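Hydrogenase maturation factor (Thermoanaerobacter tengcongensis, PDB 3VTH) probably transfers the carbamoyl group of carbamoyl phosphate to the C-terminal cysteine of HypE, at the cost of ATP, during [NiFe]-hydrogenase maturation. Local coordinates at residues K125-R130 and E165-E170; V262-I267 and K289-A294; I502-D507 and V697-G702. All coordinates share one frame; numbering follows the deposited sequence.

Interaction 1: K125-R130 and E165-E170; sequences KDRRYR and EKCSRE. With ZN (zinc ion), chain D.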
loop_
_atom_site.group_PDB
_atom_site.type_symbol
_atom_site.label_atom_id
_atom_site.label_comp_id
_atom_site.label_asym_id
_atom_site.label_seq_id
_atom_site.Cartn_x
_atom_site.Cartn_y
_atom_site.Cartn_z
ATOM N N LYS A 125 -35.163 -0.032 -15.537
ATOM C CA LYS A 125 -35.817 -1.171 -16.174
ATOM C C LYS A 125 -35.109 -2.496 -15.878
ATOM O O LYS A 125 -35.680 -3.569 -16.085
ATOM C CB LYS A 125 -35.939 -0.947 -17.686
ATOM C CG LYS A 125 -36.862 0.217 -18.079
ATOM C CD LYS A 125 -36.965 0.359 -19.594
ATOM C CE LYS A 125 -37.894 1.509 -19.983
ATOM N NZ LYS A 125 -38.338 1.405 -21.411
ATOM N N ASP A 126 -33.873 -2.416 -15.382
ATOM C CA ASP A 126 -33.069 -3.608 -15.096
ATOM C C ASP A 126 -33.525 -4.253 -13.787
ATOM O O ASP A 126 -33.852 -3.558 -12.831
ATOM C CB ASP A 126 -31.581 -3.230 -15.009
ATOM C CG ASP A 126 -30.653 -4.433 -15.159
ATOM O OD1 ASP A 126 -30.032 -4.559 -16.238
ATOM O OD2 ASP A 126 -30.533 -5.248 -14.212
ATOM N N ARG A 127 -33.529 -5.577 -13.714
ATOM C CA ARG A 127 -33.917 -6.205 -12.447
ATOM C C ARG A 127 -32.893 -6.010 -11.313
ATOM O O ARG A 127 -33.218 -6.232 -10.141
ATOM C CB ARG A 127 -34.291 -7.676 -12.628
ATOM C CG ARG A 127 -33.150 -8.624 -12.814
ATOM C CD ARG A 127 -33.695 -10.045 -12.999
ATOM N NE ARG A 127 -32.601 -11.004 -12.969
ATOM C CZ ARG A 127 -32.256 -11.733 -11.910
ATOM N NH1 ARG A 127 -32.938 -11.659 -10.766
ATOM N NH2 ARG A 127 -31.221 -12.552 -11.999
ATOM N N ARG A 128 -31.678 -5.579 -11.660
ATOM C CA ARG A 128 -30.681 -5.225 -10.644
ATOM C C ARG A 128 -30.579 -3.720 -10.384
ATOM O O ARG A 128 -29.612 -3.271 -9.776
ATOM C CB ARG A 128 -29.302 -5.805 -10.983
ATOM C CG ARG A 128 -29.255 -7.323 -10.918
ATOM C CD ARG A 128 -27.859 -7.848 -11.265
ATOM N NE ARG A 128 -27.747 -9.298 -11.097
ATOM C CZ ARG A 128 -28.073 -10.203 -12.020
ATOM N NH1 ARG A 128 -28.549 -9.828 -13.198
ATOM N NH2 ARG A 128 -27.913 -11.497 -11.755
ATOM N N TYR A 129 -31.572 -2.957 -10.841
ATOM C CA TYR A 129 -31.684 -1.529 -10.515
ATOM C C TYR A 129 -31.535 -1.319 -9.017
ATOM O O TYR A 129 -32.286 -1.895 -8.230
ATOM C CB TYR A 129 -33.035 -0.987 -10.987
ATOM C CG TYR A 129 -33.295 0.486 -10.714
ATOM C CD1 TYR A 129 -32.402 1.475 -11.149
ATOM C CD2 TYR A 129 -34.457 0.890 -10.059
ATOM C CE1 TYR A 129 -32.655 2.835 -10.916
ATOM C CE2 TYR A 129 -34.727 2.249 -9.827
ATOM C CZ TYR A 129 -33.810 3.209 -10.250
ATOM O OH TYR A 129 -34.069 4.543 -10.027
ATOM N N ARG A 130 -30.530 -0.530 -8.636
ATOM C CA ARG A 130 -30.272 -0.175 -7.231
ATOM C C ARG A 130 -29.908 -1.383 -6.347
ATOM O O ARG A 130 -29.920 -1.285 -5.125
ATOM C CB ARG A 130 -31.449 0.632 -6.630
ATOM C CG ARG A 130 -31.778 1.929 -7.380
ATOM C CD ARG A 130 -32.977 2.692 -6.739
ATOM N NE ARG A 130 -32.765 2.869 -5.301
ATOM C CZ ARG A 130 -31.988 3.807 -4.764
ATOM N NH1 ARG A 130 -31.356 4.686 -5.538
ATOM N NH2 ARG A 130 -31.838 3.870 -3.445
ATOM N N GLU A 165 -33.484 -19.136 -9.332
ATOM C CA GLU A 165 -33.755 -19.666 -10.671
ATOM C C GLU A 165 -33.340 -18.697 -11.787
ATOM O O GLU A 165 -32.800 -19.120 -12.806
ATOM C CB GLU A 165 -35.243 -20.031 -10.790
ATOM C CG GLU A 165 -35.632 -20.725 -12.090
ATOM C CD GLU A 165 -37.131 -21.053 -12.181
ATOM O OE1 GLU A 165 -37.961 -20.398 -11.506
ATOM O OE2 GLU A 165 -37.485 -21.970 -12.948
ATOM N N LYS A 166 -33.582 -17.403 -11.593
ATOM C CA LYS A 166 -33.222 -16.418 -12.617
ATOM C C LYS A 166 -31.707 -16.238 -12.759
ATOM O O LYS A 166 -31.182 -16.149 -13.876
ATOM C CB LYS A 166 -33.870 -15.065 -12.337
ATOM C CG LYS A 166 -35.358 -15.023 -12.599
ATOM C CD LYS A 166 -35.796 -13.579 -12.817
ATOM C CE LYS A 166 -36.293 -12.930 -11.541
ATOM N NZ LYS A 166 -37.758 -13.221 -11.373
ATOM N N CYS A 167 -31.007 -16.192 -11.633
ATOM C CA CYS A 167 -29.554 -16.035 -11.666
ATOM C C CYS A 167 -28.893 -17.274 -12.250
ATOM O O CYS A 167 -27.916 -17.165 -12.986
ATOM C CB CYS A 167 -29.005 -15.729 -10.276
ATOM S SG CYS A 167 -29.331 -14.032 -9.774
ATOM N N SER A 168 -29.431 -18.439 -11.909
ATOM C CA SER A 168 -28.955 -19.710 -12.453
ATOM C C SER A 168 -29.150 -19.817 -13.977
ATOM O O SER A 168 -28.289 -20.363 -14.684
ATOM C CB SER A 168 -29.656 -20.869 -11.762
ATOM O OG SER A 168 -29.214 -22.098 -12.305
ATOM N N ARG A 169 -30.236 -19.256 -14.484
ATOM C CA ARG A 169 -30.480 -19.185 -15.916
ATOM C C ARG A 169 -29.445 -18.315 -16.602
ATOM O O ARG A 169 -28.901 -18.672 -17.599
ATOM C CB ARG A 169 -31.903 -18.697 -16.228
ATOM C CG ARG A 169 -32.965 -19.763 -15.977
ATOM C CD ARG A 169 -34.412 -19.452 -16.445
ATOM N NE ARG A 169 -34.760 -18.036 -16.425
ATOM C CZ ARG A 169 -35.689 -17.472 -15.650
ATOM N NH1 ARG A 169 -36.422 -18.187 -14.817
ATOM N NH2 ARG A 169 -35.889 -16.175 -15.726
ATOM N N GLU A 170 -29.154 -17.173 -16.023
ATOM C CA GLU A 170 -28.114 -16.290 -16.531
ATOM C C GLU A 170 -26.751 -16.980 -16.521
ATOM O O GLU A 170 -26.002 -16.908 -17.501
ATOM C CB GLU A 170 -28.027 -15.020 -15.684
ATOM C CG GLU A 170 -29.215 -14.072 -15.816
ATOM C CD GLU A 170 -29.038 -12.841 -14.919
ATOM O OE1 GLU A 170 -28.521 -12.988 -13.797
ATOM O OE2 GLU A 170 -29.402 -11.728 -15.336
HETATM ZN ZN ZN D . -30.777 -14.236 -7.986
#
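Arg127 and Arg128 of one HypF zinc finger reach across to Cys167 and Glu170 on helix 165-171 of the next, so the Cys4 zinc site of the second finger is tied to the 125-130 loop of the first by two guanidiniums. Ion pairing is led by Arg128, whose extended chain meets Glu170 tip to tip. NH1 and NH2 grip the carboxylate end-on, Arg128 NH2 to Glu170 OE1 at 2.6 Å and Arg128 NH1 to Glu170 OE2 at 3.0 Å, each on a syn lone pair. The two planes lie 7° apart. Arg127 joins the network with a weak, longer bond from NH2 to Glu170 OE1 (3.3 Å), its guanidinium turned 57° from the carboxylate. Arg127 NH2 also donates to Cys167 SG at 3.3 Å, a second-shell bond to the metal site. That sulfur binds the zinc with Cys164, Cys186 and Cys189, and this N-H would probably temper the negative charge on the thiolate. An alanine in place of Arg127 would probably leave Cys167 SG without this donor and bare the Lys166 methylenes. Van der Waals packing is slight: Lys166 and Arg127 run alongside in opposite senses, with Lys166 CB 3.6 Å above the guanidinium plane of Arg127, offset toward its rim. Within 125-130, a type I turn is braced by an Asx turn, where Arg128 N donates to Asp126 OD2 at 2.8 Å on the anti lone pair.

Interaction 2: V262-I267 and K289-A294; sequences VKKYCI and KGEKLA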
loop_
_atom_site.group_PDB
_atom_site.type_symbol
_atom_site.label_atom_id
_atom_site.label_comp_id
_atom_site.label_asym_id
_atom_site.label_seq_id
_atom_site.Cartn_x
_atom_site.Cartn_y
_atom_site.Cartn_z
ATOM N N VAL A 262 -13.692 16.274 -7.538
ATOM C CA VAL A 262 -12.319 16.323 -7.024
ATOM C C VAL A 262 -11.591 17.583 -7.507
ATOM O O VAL A 262 -10.899 18.239 -6.725
ATOM C CB VAL A 262 -11.519 15.047 -7.392
ATOM C CG1 VAL A 262 -10.104 15.099 -6.813
ATOM C CG2 VAL A 262 -12.226 13.815 -6.878
ATOM N N LYS A 263 -11.786 17.934 -8.781
ATOM C CA LYS A 263 -11.113 19.088 -9.402
ATOM C C LYS A 263 -11.509 20.430 -8.779
ATOM O O LYS A 263 -10.823 21.437 -9.006
ATOM C CB LYS A 263 -11.395 19.144 -10.909
ATOM C CG LYS A 263 -10.870 17.965 -11.718
ATOM C CD LYS A 263 -9.633 18.338 -12.478
ATOM C CE LYS A 263 -9.795 18.032 -13.964
ATOM N NZ LYS A 263 -9.944 16.573 -14.245
ATOM N N LYS A 264 -12.604 20.444 -8.016
ATOM C CA LYS A 264 -13.021 21.657 -7.295
ATOM C C LYS A 264 -12.102 21.928 -6.114
ATOM O O LYS A 264 -11.963 23.073 -5.678
ATOM C CB LYS A 264 -14.463 21.541 -6.778
ATOM C CG LYS A 264 -15.528 21.866 -7.803
ATOM C CD LYS A 264 -16.914 21.436 -7.325
ATOM C CE LYS A 264 -17.952 21.678 -8.415
ATOM N NZ LYS A 264 -19.331 21.243 -8.008
ATOM N N TYR A 265 -11.499 20.861 -5.597
ATOM C CA TYR A 265 -10.704 20.928 -4.379
ATOM C C TYR A 265 -9.223 20.666 -4.598
ATOM O O TYR A 265 -8.400 20.964 -3.720
ATOM C CB TYR A 265 -11.220 19.915 -3.361
ATOM C CG TYR A 265 -12.659 20.100 -2.972
ATOM C CD1 TYR A 265 -13.020 20.990 -1.964
ATOM C CD2 TYR A 265 -13.666 19.375 -3.605
ATOM C CE1 TYR A 265 -14.358 21.167 -1.603
ATOM C CE2 TYR A 265 -15.017 19.540 -3.250
ATOM C CZ TYR A 265 -15.342 20.436 -2.251
ATOM O OH TYR A 265 -16.651 20.584 -1.885
ATOM N N CYS A 266 -8.880 20.095 -5.749
ATOM C CA CYS A 266 -7.538 19.567 -5.961
ATOM C C CYS A 266 -7.052 19.782 -7.369
ATOM O O CYS A 266 -7.839 19.903 -8.302
ATOM C CB CYS A 266 -7.513 18.058 -5.690
ATOM S SG CYS A 266 -7.989 17.601 -4.016
ATOM N N ILE A 267 -5.730 19.819 -7.499
ATOM C CA ILE A 267 -5.047 19.701 -8.779
ATOM C C ILE A 267 -5.048 18.218 -9.129
ATOM O O ILE A 267 -4.691 17.386 -8.296
ATOM C CB ILE A 267 -3.590 20.245 -8.679
ATOM C CG1 ILE A 267 -3.617 21.765 -8.433
ATOM C CG2 ILE A 267 -2.770 19.864 -9.930
ATOM C CD1 ILE A 267 -2.255 22.409 -8.080
ATOM N N LYS A 289 -6.283 22.761 -4.211
ATOM C CA LYS A 289 -6.470 24.015 -4.956
ATOM C C LYS A 289 -7.944 24.349 -5.069
ATOM O O LYS A 289 -8.750 23.478 -5.383
ATOM C CB LYS A 289 -5.852 23.937 -6.362
ATOM C CG LYS A 289 -6.054 25.215 -7.219
ATOM C CD LYS A 289 -5.411 25.118 -8.616
ATOM C CE LYS A 289 -6.155 24.130 -9.540
ATOM N NZ LYS A 289 -7.544 24.563 -9.831
ATOM N N GLY A 290 -8.281 25.614 -4.827
ATOM C CA GLY A 290 -9.635 26.113 -5.049
ATOM C C GLY A 290 -10.491 26.083 -3.797
ATOM O O GLY A 290 -10.182 26.755 -2.813
ATOM N N GLU A 291 -11.579 25.315 -3.848
ATOM C CA GLU A 291 -12.512 25.189 -2.726
ATOM C C GLU A 291 -11.916 24.400 -1.560
ATOM O O GLU A 291 -11.007 23.567 -1.744
ATOM C CB GLU A 291 -13.807 24.505 -3.181
ATOM C CG GLU A 291 -14.762 25.399 -3.958
ATOM C CD GLU A 291 -16.140 24.771 -4.056
ATOM O OE1 GLU A 291 -17.019 25.164 -3.261
ATOM O OE2 GLU A 291 -16.336 23.854 -4.892
ATOM N N LYS A 292 -12.451 24.652 -0.370
ATOM C CA LYS A 292 -11.935 24.062 0.863
ATOM C C LYS A 292 -12.947 23.129 1.519
ATOM O O LYS A 292 -14.125 23.431 1.553
ATOM C CB LYS A 292 -11.557 25.168 1.853
ATOM C CG LYS A 292 -10.232 25.854 1.547
ATOM C CD LYS A 292 -9.842 26.790 2.688
ATOM C CE LYS A 292 -8.631 27.614 2.327
ATOM N NZ LYS A 292 -9.023 28.795 1.507
ATOM N N LEU A 293 -12.472 21.994 2.031
ATOM C CA LEU A 293 -13.294 21.142 2.889
ATOM C C LEU A 293 -13.305 21.728 4.315
ATOM O O LEU A 293 -12.707 22.780 4.558
ATOM C CB LEU A 293 -12.795 19.691 2.853
ATOM C CG LEU A 293 -12.790 18.980 1.492
ATOM C CD1 LEU A 293 -12.117 17.589 1.555
ATOM C CD2 LEU A 293 -14.198 18.862 0.898
ATOM N N ALA A 294 -13.996 21.065 5.241
ATOM C CA ALA A 294 -14.117 21.544 6.624
ATOM C C ALA A 294 -12.771 21.551 7.345
ATOM O O ALA A 294 -11.862 20.815 6.963
ATOM C CB ALA A 294 -15.099 20.672 7.387
HETATM O O HOH W 1 -9.286 23.416 -8.060
HETATM O O HOH W 2 -8.886 22.114 -1.140
HETATM O O HOH W 3 -8.232 21.336 -10.520
#
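Lys264 and Tyr265, in the segment 262-267, offer their carbonyl oxygens to the loop that follows strand 283-287 in the YrdC-like domain. Glu291 N donates to Lys264 O at 2.9 Å, almost in line with the carbonyl. Lys289 N donates to Tyr265 O at 2.8 Å from 47° above the carbonyl plane. Tyr265 O has a second donor, a water that also bonds to Glu291 O (2.6 Å). Another water lies within bonding distance of Lys263 O and Lys289 O and accepts from Lys289 NZ at 2.7 Å. Turns at chi3 (70°) and chi4 (64°) place Lys289 CE and NZ so that NZ meets this water, while CE packs on Ile267 CG1. Gly290 runs past Lys264 O with a positive phi, where a side chain would strike that oxygen. Tyr265 adds a further apolar contact: Leu293 CD2 makes a CH-pi contact over one ring face, 3.8 Å from the centroid, and Leu233 touches both residues. Lys264 and Glu291 run alongside each other, but their charged ends, NZ and OE2, stay 5.0 Å apart. The loop is therefore fastened mainly through backbone polar groups and water, with Lys289 NZ as the one charged tip that joins in, while Lys264 and Glu291 make no salt bridge.

Interaction 3: I502-D507 and V697-G702; sequences IGIAYD and VVLSGG. With FE (Fe (III) ion), chain I; AP2 (phosphomethylphosphonic acid adenosyl ester), chain H.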
loop_
_atom_site.group_PDB
_atom_site.type_symbol
_atom_site.label_atom_id
_atom_site.label_comp_id
_atom_site.label_asym_id
_atom_site.label_seq_id
_atom_site.Cartn_x
_atom_site.Cartn_y
_atom_site.Cartn_z
ATOM N N ILE A 502 24.349 2.441 -5.757
ATOM C CA ILE A 502 24.428 3.447 -4.697
ATOM C C ILE A 502 23.049 3.562 -4.058
ATOM O O ILE A 502 22.077 3.892 -4.734
ATOM C CB ILE A 502 24.879 4.806 -5.263
ATOM C CG1 ILE A 502 26.316 4.682 -5.805
ATOM C CG2 ILE A 502 24.768 5.884 -4.208
ATOM C CD1 ILE A 502 26.734 5.801 -6.780
ATOM N N GLY A 503 22.963 3.265 -2.764
ATOM C CA GLY A 503 21.679 3.195 -2.079
ATOM C C GLY A 503 21.578 4.383 -1.140
ATOM O O GLY A 503 22.410 4.544 -0.250
ATOM N N ILE A 504 20.574 5.226 -1.356
ATOM C CA ILE A 504 20.334 6.380 -0.490
ATOM C C ILE A 504 19.090 6.050 0.351
ATOM O O ILE A 504 17.977 6.010 -0.156
ATOM C CB ILE A 504 20.167 7.662 -1.336
ATOM C CG1 ILE A 504 21.472 7.892 -2.134
ATOM C CG2 ILE A 504 19.799 8.853 -0.443
ATOM C CD1 ILE A 504 21.430 8.953 -3.175
ATOM N N ALA A 505 19.309 5.756 1.623
ATOM C CA ALA A 505 18.255 5.287 2.492
ATOM C C ALA A 505 18.012 6.350 3.561
ATOM O O ALA A 505 18.792 6.492 4.514
ATOM C CB ALA A 505 18.647 3.969 3.111
ATOM N N TYR A 506 16.945 7.121 3.381
ATOM C CA TYR A 506 16.651 8.232 4.295
ATOM C C TYR A 506 15.332 7.912 4.989
ATOM O O TYR A 506 14.330 7.669 4.330
ATOM C CB TYR A 506 16.551 9.575 3.543
ATOM C CG TYR A 506 17.867 10.169 3.049
ATOM C CD1 TYR A 506 19.103 9.591 3.388
ATOM C CD2 TYR A 506 17.873 11.343 2.292
ATOM C CE1 TYR A 506 20.315 10.162 2.987
ATOM C CE2 TYR A 506 19.074 11.925 1.866
ATOM C CZ TYR A 506 20.292 11.321 2.216
ATOM O OH TYR A 506 21.470 11.885 1.800
ATOM N N ASP A 507 15.342 7.876 6.313
ATOM C CA ASP A 507 14.104 7.646 7.084
ATOM C C ASP A 507 14.234 8.163 8.512
ATOM O O ASP A 507 15.160 8.925 8.802
ATOM C CB ASP A 507 13.613 6.174 7.018
ATOM C CG ASP A 507 14.542 5.167 7.704
ATOM O OD1 ASP A 507 15.517 5.536 8.417
ATOM O OD2 ASP A 507 14.288 3.952 7.524
ATOM N N VAL A 697 21.531 4.499 -8.978
ATOM C CA VAL A 697 21.212 5.063 -7.679
ATOM C C VAL A 697 19.793 4.666 -7.305
ATOM O O VAL A 697 18.861 4.856 -8.102
ATOM C CB VAL A 697 21.279 6.594 -7.693
ATOM C CG1 VAL A 697 20.898 7.163 -6.303
ATOM C CG2 VAL A 697 22.669 7.075 -8.110
ATOM N N VAL A 698 19.639 4.119 -6.099
ATOM C CA VAL A 698 18.342 3.735 -5.558
ATOM C C VAL A 698 17.991 4.662 -4.385
ATOM O O VAL A 698 18.799 4.853 -3.468
ATOM C CB VAL A 698 18.358 2.257 -5.065
ATOM C CG1 VAL A 698 17.071 1.917 -4.322
ATOM C CG2 VAL A 698 18.571 1.297 -6.231
ATOM N N LEU A 699 16.778 5.214 -4.408
ATOM C CA LEU A 699 16.303 6.064 -3.328
ATOM C C LEU A 699 15.184 5.350 -2.609
ATOM O O LEU A 699 14.194 4.967 -3.233
ATOM C CB LEU A 699 15.781 7.414 -3.870
ATOM C CG LEU A 699 16.636 8.135 -4.922
ATOM C CD1 LEU A 699 15.851 9.323 -5.538
ATOM C CD2 LEU A 699 17.950 8.617 -4.331
ATOM N N SER A 700 15.340 5.143 -1.306
ATOM C CA SER A 700 14.270 4.500 -0.520
ATOM C C SER A 700 14.320 4.944 0.946
ATOM O O SER A 700 15.189 5.724 1.331
ATOM C CB SER A 700 14.344 2.970 -0.654
ATOM O OG SER A 700 13.149 2.366 -0.170
ATOM N N GLY A 701 13.393 4.443 1.757
ATOM C CA GLY A 701 13.253 4.908 3.128
ATOM C C GLY A 701 12.130 5.921 3.146
ATOM O O GLY A 701 11.875 6.600 2.148
ATOM N N GLY A 702 11.485 6.039 4.292
ATOM C CA GLY A 702 10.279 6.857 4.453
ATOM C C GLY A 702 10.441 8.353 4.200
ATOM O O GLY A 702 9.460 9.015 3.900
HETATM FE FE FE I . 12.565 2.731 7.528
HETATM P PB AP2 H . 11.449 4.140 10.244
HETATM O O1B AP2 H . 11.848 5.593 10.317
HETATM O O2B AP2 H . 12.307 3.253 9.396
HETATM O O3B AP2 H . 11.104 3.582 11.602
HETATM C C3A AP2 H . 9.849 4.222 9.395
HETATM P PA AP2 H . 9.921 4.759 7.662
HETATM O O1A AP2 H . 8.494 4.470 7.216
HETATM O O2A AP2 H . 11.076 4.231 6.847
HETATM O "O5'" AP2 H . 10.161 6.358 7.743
HETATM C "C5'" AP2 H . 9.095 7.160 8.237
HETATM C "C4'" AP2 H . 9.716 8.503 8.548
HETATM O "O4'" AP2 H . 9.992 9.195 7.329
HETATM C "C3'" AP2 H . 8.781 9.415 9.317
HETATM O "O3'" AP2 H . 8.764 9.071 10.706
HETATM C "C2'" AP2 H . 9.414 10.759 9.019
HETATM O "O2'" AP2 H . 10.507 10.913 9.933
HETATM C "C1'" AP2 H . 9.916 10.606 7.576
HETATM N N9 AP2 H . 8.930 11.294 6.694
HETATM C C8 AP2 H . 7.629 10.967 6.489
HETATM N N7 AP2 H . 7.013 11.851 5.659
HETATM C C5 AP2 H . 7.931 12.775 5.311
HETATM C C6 AP2 H . 7.954 13.993 4.463
HETATM N N6 AP2 H . 6.849 14.407 3.792
HETATM N N1 AP2 H . 9.126 14.682 4.389
HETATM C C2 AP2 H . 10.247 14.282 5.029
HETATM N N3 AP2 H . 10.289 13.192 5.825
HETATM C C4 AP2 H . 9.183 12.416 6.000
#
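Ile504 rests its CD1 against two side chains of the neighbouring strand, 3.6 Å from Val697 CG1 and 3.7 Å from Leu699 CD2. Ile504 and Leu699 run alongside each other in the same direction, while Ile504 and Val697 cross obliquely. Ile504 CG2, anti to the backbone N, lies over the centre of the Tyr506 ring, 3.6 Å above its plane. Ile502 rests more loosely against Val697 on this face, which helices 666-692 and 707-719 cover; there Tyr506 OH bonds to Thr681. The other face is lower in relief: Gly503 adds no bump beside Val698, and Ala505 only a methyl beside Ser700, where helix 483-494 packs against Ala505 and Val698. The axes of segments 502-507 and 697-700 run parallel, 4.7 Å apart at closest approach and 16° from each other, in neighbouring strands 501-507 and 696-700 of the sheet of a Kae1-like domain of the actin-like ATPase clan. Four backbone bonds join them, from Val698 N to Ile502 O through Ile504 N to Val698 O and Ser700 N to Ile504 O, ending with Tyr506 N to Ser700 O. Past Ser700 the second strand gives way to two glycines fitted to their surroundings. Gly701, at phi 98°, presses so near Tyr506 O that a CB would collide with it. Gly702 lies against the nucleotide analogue, where a CB would run into O5', and its N donates to O2A at 3.2 Å. Alongside, Asp507 CB packs against Gly702 N. Asp507 CG is close to both the backbone N and the carbonyl carbon (chi1 67°), and OD2 binds the iron at 2.1 Å. His483, His487, Asp734 and the analogue's O2A and O2B complete the metal site, while His484 NE2 hydrogen-bonds to Asp507 OD1.

The three contacts follow one another along the chain, each closing before the next opens, and none touches another. Interaction 1 joins two zinc fingers, interaction 2 lies within the YrdC-like domain next in sequence, and interaction 3 pairs parallel strands of the Kae1-like domain. Centres of interactions 1 and 2 are about 39 Å apart, those of 2 and 3 about 33 Å, and those of 1 and 3 about 53 Å, on opposite sides of the chain's centre. Zinc marks the first, iron and a nucleotide analogue the third; the second lies away from the metal sites, though the side chain of Cys266 is about 9 Å from the other nucleotide analogue. Each contact thus holds together its own part of a multidomain enzyme.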